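Local coordinates for mutual gliding-motility protein MglA (Myxococcus xanthus DK 1622, PDB 6H17) that binds GTP and, as a small GTPase, acts as an intracellular switch that coordinates the two gliding motilities and sets the direction and speed of movement, at residues I11-V16 against T72-Y77; K133-I138 against K185-E190. One frame throughout, in Å; residues are numbered along the deposited sequence.

How the contacts relate
Contact 1 joins two parallel strands, 11-16 and 72-77, inside the central sheet; contact 2 sets the loop and first residues of strand 136-141 (segment 133-138) against the helix segment 185-190. The first rests on a ladder of backbone hydrogen bonds with side chains meeting on both faces, while the second has no hydrogen bond between its segments and depends on apolar contact that runs from buried V137 out to exposed E190. Both involve the helix 176-193: V187 touches P135 in contact 2 and also packs on C13, I15 and F74 of contact 1, with I15 CD1 and V187 CG2 3.7 Å apart. On the face away from that helix contact 1 carries N12, K14, R73, H75 and Y77.

Contact 1: I11-V16 against T72-Y77; sequences INCKIV and TRFHLY. With SO4 (sulfate ion), chain E.
K14 crosses the Y77 ring at about a right angle, its CE over one face toward the rim, 3.7 Å from Y77 CE2. CG stands anti to the backbone N (chi1 -180°) and the chain runs on extended. K14 NZ sits 4.6 Å from the Y77 ring centroid in a cation-pi contact, while the carbonyls of I92 and K94 take its hydrogen bonds. On the opposite face of the sheet F74 fills the angle between C13 and I15: C13 CB lies over the ring face, 3.9 Å from F74 CD1, and I15 CG1 meets the ring's edge in plane at the same F74 CD1. T72 OG1 nestles against I11 CB at 3.8 Å. Between the two faces, five backbone bonds alternate, from R73 N to I11 O (2.9 Å) through to Y77 N to I15 O: the parallel pairing of adjacent central strands in the Ras-like GTPase sheet, with strand 10-18 running on toward the predicted GTP-binding loop 19-26. R73 NH2 donates to T72 O from above that carbonyl's plane; NH1 and NH2 both donate, in plane, to O2 of a sulfate probably from the crystallisation liquor. An alanine at R73 would probably leave T72 O without its side-chain donor and the sulfate without its two-N-H grip. Strand 52-62 flanks 71-78, its F59 meeting Y77 edge-to-face; helix 176-193 packs over C13, I15 and F74, and helix 86-93 reaches V16 and Y77 on the other face.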
loop_
_atom_site.group_PDB
_atom_site.type_symbol
_atom_site.label_atom_id
_atom_site.label_comp_id
_atom_site.label_asym_id
_atom_site.label_seq_id
_atom_site.Cartn_x
_atom_site.Cartn_y
_atom_site.Cartn_z
ATOM N N ILE A 11 -12.336 12.038 9.874
ATOM C CA ILE A 11 -11.203 11.144 10.084
ATOM C C ILE A 11 -10.487 10.961 8.757
ATOM O O ILE A 11 -11.112 10.616 7.756
ATOM C CB ILE A 11 -11.671 9.772 10.609
ATOM C CG1 ILE A 11 -12.405 9.910 11.943
ATOM C CG2 ILE A 11 -10.492 8.815 10.710
ATOM C CD1 ILE A 11 -13.026 8.620 12.429
ATOM N N ASN A 12 -9.171 11.156 8.760
ATOM C CA ASN A 12 -8.357 10.859 7.590
ATOM C C ASN A 12 -7.376 9.758 7.942
ATOM O O ASN A 12 -6.672 9.850 8.951
ATOM C CB ASN A 12 -7.627 12.104 7.100
ATOM C CG ASN A 12 -8.576 13.122 6.497
ATOM O OD1 ASN A 12 -9.545 12.766 5.814
ATOM N ND2 ASN A 12 -8.327 14.389 6.776
ATOM N N CYS A 13 -7.392 8.706 7.135
ATOM C CA CYS A 13 -6.533 7.540 7.281
ATOM C C CYS A 13 -5.536 7.539 6.129
ATOM O O CYS A 13 -5.810 8.102 5.060
ATOM C CB CYS A 13 -7.373 6.253 7.244
ATOM S SG CYS A 13 -8.552 6.111 8.636
ATOM N N LYS A 14 -4.371 6.918 6.361
ATOM C CA LYS A 14 -3.325 6.834 5.349
ATOM C C LYS A 14 -2.946 5.390 5.089
ATOM O O LYS A 14 -2.609 4.646 6.018
ATOM C CB LYS A 14 -2.114 7.604 5.854
ATOM C CG LYS A 14 -0.936 7.627 4.927
ATOM C CD LYS A 14 0.125 8.569 5.477
ATOM C CE LYS A 14 1.153 8.915 4.445
ATOM N NZ LYS A 14 2.143 9.902 4.960
ATOM N N ILE A 15 -2.992 4.996 3.819
ATOM C CA ILE A 15 -2.548 3.679 3.367
ATOM C C ILE A 15 -1.341 3.880 2.465
ATOM O O ILE A 15 -1.406 4.688 1.530
ATOM C CB ILE A 15 -3.642 2.952 2.566
ATOM C CG1 ILE A 15 -4.930 2.798 3.366
ATOM C CG2 ILE A 15 -3.115 1.606 2.036
ATOM C CD1 ILE A 15 -4.775 2.150 4.629
ATOM N N VAL A 16 -0.251 3.156 2.728
ATOM C CA VAL A 16 0.948 3.232 1.895
ATOM C C VAL A 16 1.149 1.900 1.173
ATOM O O VAL A 16 1.206 0.840 1.812
ATOM C CB VAL A 16 2.198 3.614 2.714
ATOM C CG1 VAL A 16 3.442 3.568 1.830
ATOM C CG2 VAL A 16 2.010 4.996 3.318
ATOM N N THR A 72 -15.127 9.593 6.974
ATOM C CA THR A 72 -13.832 8.950 6.951
ATOM C C THR A 72 -13.354 8.891 5.515
ATOM O O THR A 72 -14.093 8.469 4.621
ATOM C CB THR A 72 -13.887 7.535 7.539
ATOM O OG1 THR A 72 -14.351 7.612 8.890
ATOM C CG2 THR A 72 -12.518 6.888 7.514
ATOM N N ARG A 73 -12.128 9.330 5.311
ATOM C CA ARG A 73 -11.516 9.268 3.991
ATOM C C ARG A 73 -10.180 8.560 4.101
ATOM O O ARG A 73 -9.456 8.722 5.090
ATOM C CB ARG A 73 -11.349 10.657 3.384
ATOM C CG ARG A 73 -12.674 11.369 3.056
ATOM C CD ARG A 73 -13.482 10.655 1.975
ATOM N NE ARG A 73 -14.784 11.308 1.732
ATOM C CZ ARG A 73 -15.956 10.910 2.236
ATOM N NH1 ARG A 73 -17.060 11.592 1.937
ATOM N NH2 ARG A 73 -16.045 9.835 3.011
ATOM N N PHE A 74 -9.894 7.744 3.105
ATOM C CA PHE A 74 -8.622 7.049 2.973
ATOM C C PHE A 74 -7.765 7.756 1.939
ATOM O O PHE A 74 -8.238 8.066 0.836
ATOM C CB PHE A 74 -8.861 5.601 2.558
ATOM C CG PHE A 74 -9.360 4.731 3.669
ATOM C CD1 PHE A 74 -8.502 3.869 4.330
ATOM C CD2 PHE A 74 -10.684 4.795 4.073
ATOM C CE1 PHE A 74 -8.955 3.083 5.366
ATOM C CE2 PHE A 74 -11.132 3.994 5.112
ATOM C CZ PHE A 74 -10.270 3.146 5.747
ATOM N N HIS A 75 -6.507 8.000 2.285
ATOM C CA HIS A 75 -5.532 8.617 1.390
ATOM C C HIS A 75 -4.498 7.557 1.060
ATOM O O HIS A 75 -3.742 7.132 1.934
ATOM C CB HIS A 75 -4.908 9.837 2.044
ATOM C CG HIS A 75 -5.899 10.932 2.297
ATOM N ND1 HIS A 75 -5.648 11.983 3.147
ATOM C CD2 HIS A 75 -7.138 11.143 1.790
ATOM C CE1 HIS A 75 -6.697 12.790 3.167
ATOM N NE2 HIS A 75 -7.612 12.310 2.350
ATOM N N LEU A 76 -4.511 7.107 -0.180
ATOM C CA LEU A 76 -3.572 6.105 -0.657
ATOM C C LEU A 76 -2.342 6.780 -1.235
ATOM O O LEU A 76 -2.452 7.739 -2.015
ATOM C CB LEU A 76 -4.198 5.256 -1.753
ATOM C CG LEU A 76 -5.171 4.162 -1.318
ATOM C CD1 LEU A 76 -6.206 4.599 -0.340
ATOM C CD2 LEU A 76 -5.818 3.506 -2.562
ATOM N N TYR A 77 -1.165 6.269 -0.850
ATOM C CA TYR A 77 0.118 6.730 -1.347
ATOM C C TYR A 77 0.901 5.546 -1.887
ATOM O O TYR A 77 0.782 4.431 -1.372
ATOM C CB TYR A 77 0.972 7.333 -0.219
ATOM C CG TYR A 77 0.511 8.682 0.315
ATOM C CD1 TYR A 77 1.172 9.833 -0.065
ATOM C CD2 TYR A 77 -0.562 8.801 1.186
ATOM C CE1 TYR A 77 0.787 11.071 0.417
ATOM C CE2 TYR A 77 -0.962 10.062 1.676
ATOM C CZ TYR A 77 -0.267 11.163 1.273
ATOM O OH TYR A 77 -0.646 12.415 1.719
HETATM S S SO4 E . -20.037 9.359 2.368
HETATM O O1 SO4 E . -21.154 8.820 3.175
HETATM O O2 SO4 E . -19.127 10.143 3.220
HETATM O O3 SO4 E . -19.278 8.235 1.801
HETATM O O4 SO4 E . -20.556 10.178 1.277
#

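Contact 2: K133-I138 against K185-E190; sequences KIPYVI and KLVLTE
P135 presses its ring against the side of the helix, and three helix residues receive it. The closest is L186, whose CB lies 3.7 Å from P135 CB; V187 comes in beside it, with CG2 3.8 Å from that same P135 CB. One turn along from L186, E190 brings up the methylene part of its chain, E190 CG standing 4.0 Å from P135 CG, the two side chains crossing at a slant. E190 touches through this CG, and its carboxylate takes no part in the contact. No hydrogen bond links the two segments; the contact is van der Waals packing. The segment 133-138 enters strand 136-141, one of the parallel strands of the Ras-like GTPase fold, and the helix packs against the same sheet as the C-terminal helix of the domain. L186 carries the contact further along the strand: its CG is anti to the carbonyl carbon (chi1 -68°), and with chi2 near anti (173°) CD1 reaches on to V137 CG2, 4.1 Å away, and lies near the backbone N of Y136 too. V137 meets more of the same helix through T179, A182 and V183, and also touches Y166 of strand 165-167. Backbone bonds from P135 and V137 to V99, and from V137 to F101, tie the segment to strand 98-104.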
loop_
_atom_site.group_PDB
_atom_site.type_symbol
_atom_site.label_atom_id
_atom_site.label_comp_id
_atom_site.label_asym_id
_atom_site.label_seq_id
_atom_site.Cartn_x
_atom_site.Cartn_y
_atom_site.Cartn_z
ATOM N N LYS A 133 2.336 -5.335 14.099
ATOM C CA LYS A 133 1.104 -4.883 14.723
ATOM C C LYS A 133 0.189 -4.103 13.797
ATOM O O LYS A 133 -1.028 -4.115 13.992
ATOM C CB LYS A 133 1.444 -3.985 15.916
ATOM C CG LYS A 133 2.202 -4.699 17.011
ATOM C CD LYS A 133 2.277 -3.822 18.246
ATOM C CE LYS A 133 3.702 -3.627 18.727
ATOM N NZ LYS A 133 3.953 -4.379 19.987
ATOM N N ILE A 134 0.741 -3.435 12.794
ATOM C CA ILE A 134 -0.005 -2.500 11.955
ATOM C C ILE A 134 -0.892 -3.265 10.976
ATOM O O ILE A 134 -0.540 -4.374 10.545
ATOM C CB ILE A 134 0.984 -1.556 11.242
ATOM C CG1 ILE A 134 0.296 -0.316 10.675
ATOM C CG2 ILE A 134 1.706 -2.282 10.143
ATOM C CD1 ILE A 134 1.272 0.670 10.033
ATOM N N PRO A 135 -2.049 -2.725 10.602
ATOM C CA PRO A 135 -2.797 -3.294 9.471
ATOM C C PRO A 135 -1.902 -3.454 8.252
ATOM O O PRO A 135 -1.253 -2.499 7.809
ATOM C CB PRO A 135 -3.894 -2.256 9.236
ATOM C CG PRO A 135 -4.157 -1.741 10.638
ATOM C CD PRO A 135 -2.798 -1.622 11.245
ATOM N N TYR A 136 -1.866 -4.672 7.704
ATOM C CA TYR A 136 -0.851 -5.037 6.719
ATOM C C TYR A 136 -1.356 -6.191 5.874
ATOM O O TYR A 136 -1.791 -7.216 6.401
ATOM C CB TYR A 136 0.446 -5.409 7.454
ATOM C CG TYR A 136 1.497 -6.074 6.600
ATOM C CD1 TYR A 136 1.795 -5.594 5.347
ATOM C CD2 TYR A 136 2.196 -7.187 7.057
ATOM C CE1 TYR A 136 2.735 -6.203 4.542
ATOM C CE2 TYR A 136 3.159 -7.805 6.261
ATOM C CZ TYR A 136 3.411 -7.298 5.003
ATOM O OH TYR A 136 4.348 -7.869 4.162
ATOM N N VAL A 137 -1.294 -6.018 4.561
ATOM C CA VAL A 137 -1.697 -7.023 3.581
ATOM C C VAL A 137 -0.588 -7.131 2.558
ATOM O O VAL A 137 0.051 -6.127 2.217
ATOM C CB VAL A 137 -3.023 -6.631 2.904
ATOM C CG1 VAL A 137 -3.398 -7.586 1.773
ATOM C CG2 VAL A 137 -4.144 -6.532 3.954
ATOM N N ILE A 138 -0.350 -8.333 2.068
ATOM C CA ILE A 138 0.656 -8.570 1.036
ATOM C C ILE A 138 -0.018 -8.986 -0.267
ATOM O O ILE A 138 -0.972 -9.781 -0.273
ATOM C CB ILE A 138 1.730 -9.586 1.482
ATOM C CG1 ILE A 138 2.883 -9.603 0.458
ATOM C CG2 ILE A 138 1.164 -10.965 1.699
ATOM C CD1 ILE A 138 4.202 -10.157 1.040
ATOM N N LYS A 185 -10.455 -2.474 5.684
ATOM C CA LYS A 185 -11.249 -3.042 6.770
ATOM C C LYS A 185 -10.414 -3.193 8.040
ATOM O O LYS A 185 -10.899 -2.911 9.140
ATOM C CB LYS A 185 -11.842 -4.376 6.327
ATOM C CG LYS A 185 -12.714 -5.057 7.369
ATOM C CD LYS A 185 -13.401 -6.282 6.784
ATOM C CE LYS A 185 -14.347 -6.902 7.799
ATOM N NZ LYS A 185 -14.850 -8.236 7.367
ATOM N N LEU A 186 -9.157 -3.634 7.917
ATOM C CA LEU A 186 -8.294 -3.733 9.089
ATOM C C LEU A 186 -8.078 -2.370 9.738
ATOM O O LEU A 186 -8.081 -2.257 10.969
ATOM C CB LEU A 186 -6.950 -4.349 8.705
ATOM C CG LEU A 186 -7.003 -5.817 8.297
ATOM C CD1 LEU A 186 -5.623 -6.256 7.782
ATOM C CD2 LEU A 186 -7.459 -6.708 9.426
ATOM N N VAL A 187 -7.881 -1.326 8.929
ATOM C CA VAL A 187 -7.699 0.023 9.463
ATOM C C VAL A 187 -8.959 0.484 10.182
ATOM O O VAL A 187 -8.892 1.051 11.278
ATOM C CB VAL A 187 -7.290 0.983 8.329
ATOM C CG1 VAL A 187 -7.403 2.426 8.790
ATOM C CG2 VAL A 187 -5.879 0.664 7.852
ATOM N N LEU A 188 -10.128 0.265 9.577
ATOM C CA LEU A 188 -11.375 0.681 10.218
ATOM C C LEU A 188 -11.592 -0.043 11.538
ATOM O O LEU A 188 -12.073 0.555 12.509
ATOM C CB LEU A 188 -12.546 0.441 9.272
ATOM C CG LEU A 188 -12.687 1.423 8.116
ATOM C CD1 LEU A 188 -13.689 0.858 7.116
ATOM C CD2 LEU A 188 -13.135 2.791 8.569
ATOM N N THR A 189 -11.289 -1.339 11.584
ATOM C CA THR A 189 -11.448 -2.086 12.830
ATOM C C THR A 189 -10.597 -1.470 13.930
ATOM O O THR A 189 -11.046 -1.354 15.082
ATOM C CB THR A 189 -11.096 -3.553 12.594
ATOM O OG1 THR A 189 -12.056 -4.133 11.704
ATOM C CG2 THR A 189 -11.086 -4.328 13.909
ATOM N N GLU A 190 -9.373 -1.046 13.598
ATOM C CA GLU A 190 -8.517 -0.413 14.599
ATOM C C GLU A 190 -9.094 0.924 15.052
ATOM O O GLU A 190 -9.096 1.227 16.253
ATOM C CB GLU A 190 -7.096 -0.241 14.066
ATOM C CG GLU A 190 -6.325 -1.544 13.934
ATOM C CD GLU A 190 -6.407 -2.405 15.184
ATOM O OE1 GLU A 190 -6.013 -1.916 16.263
ATOM O OE2 GLU A 190 -6.892 -3.559 15.093
#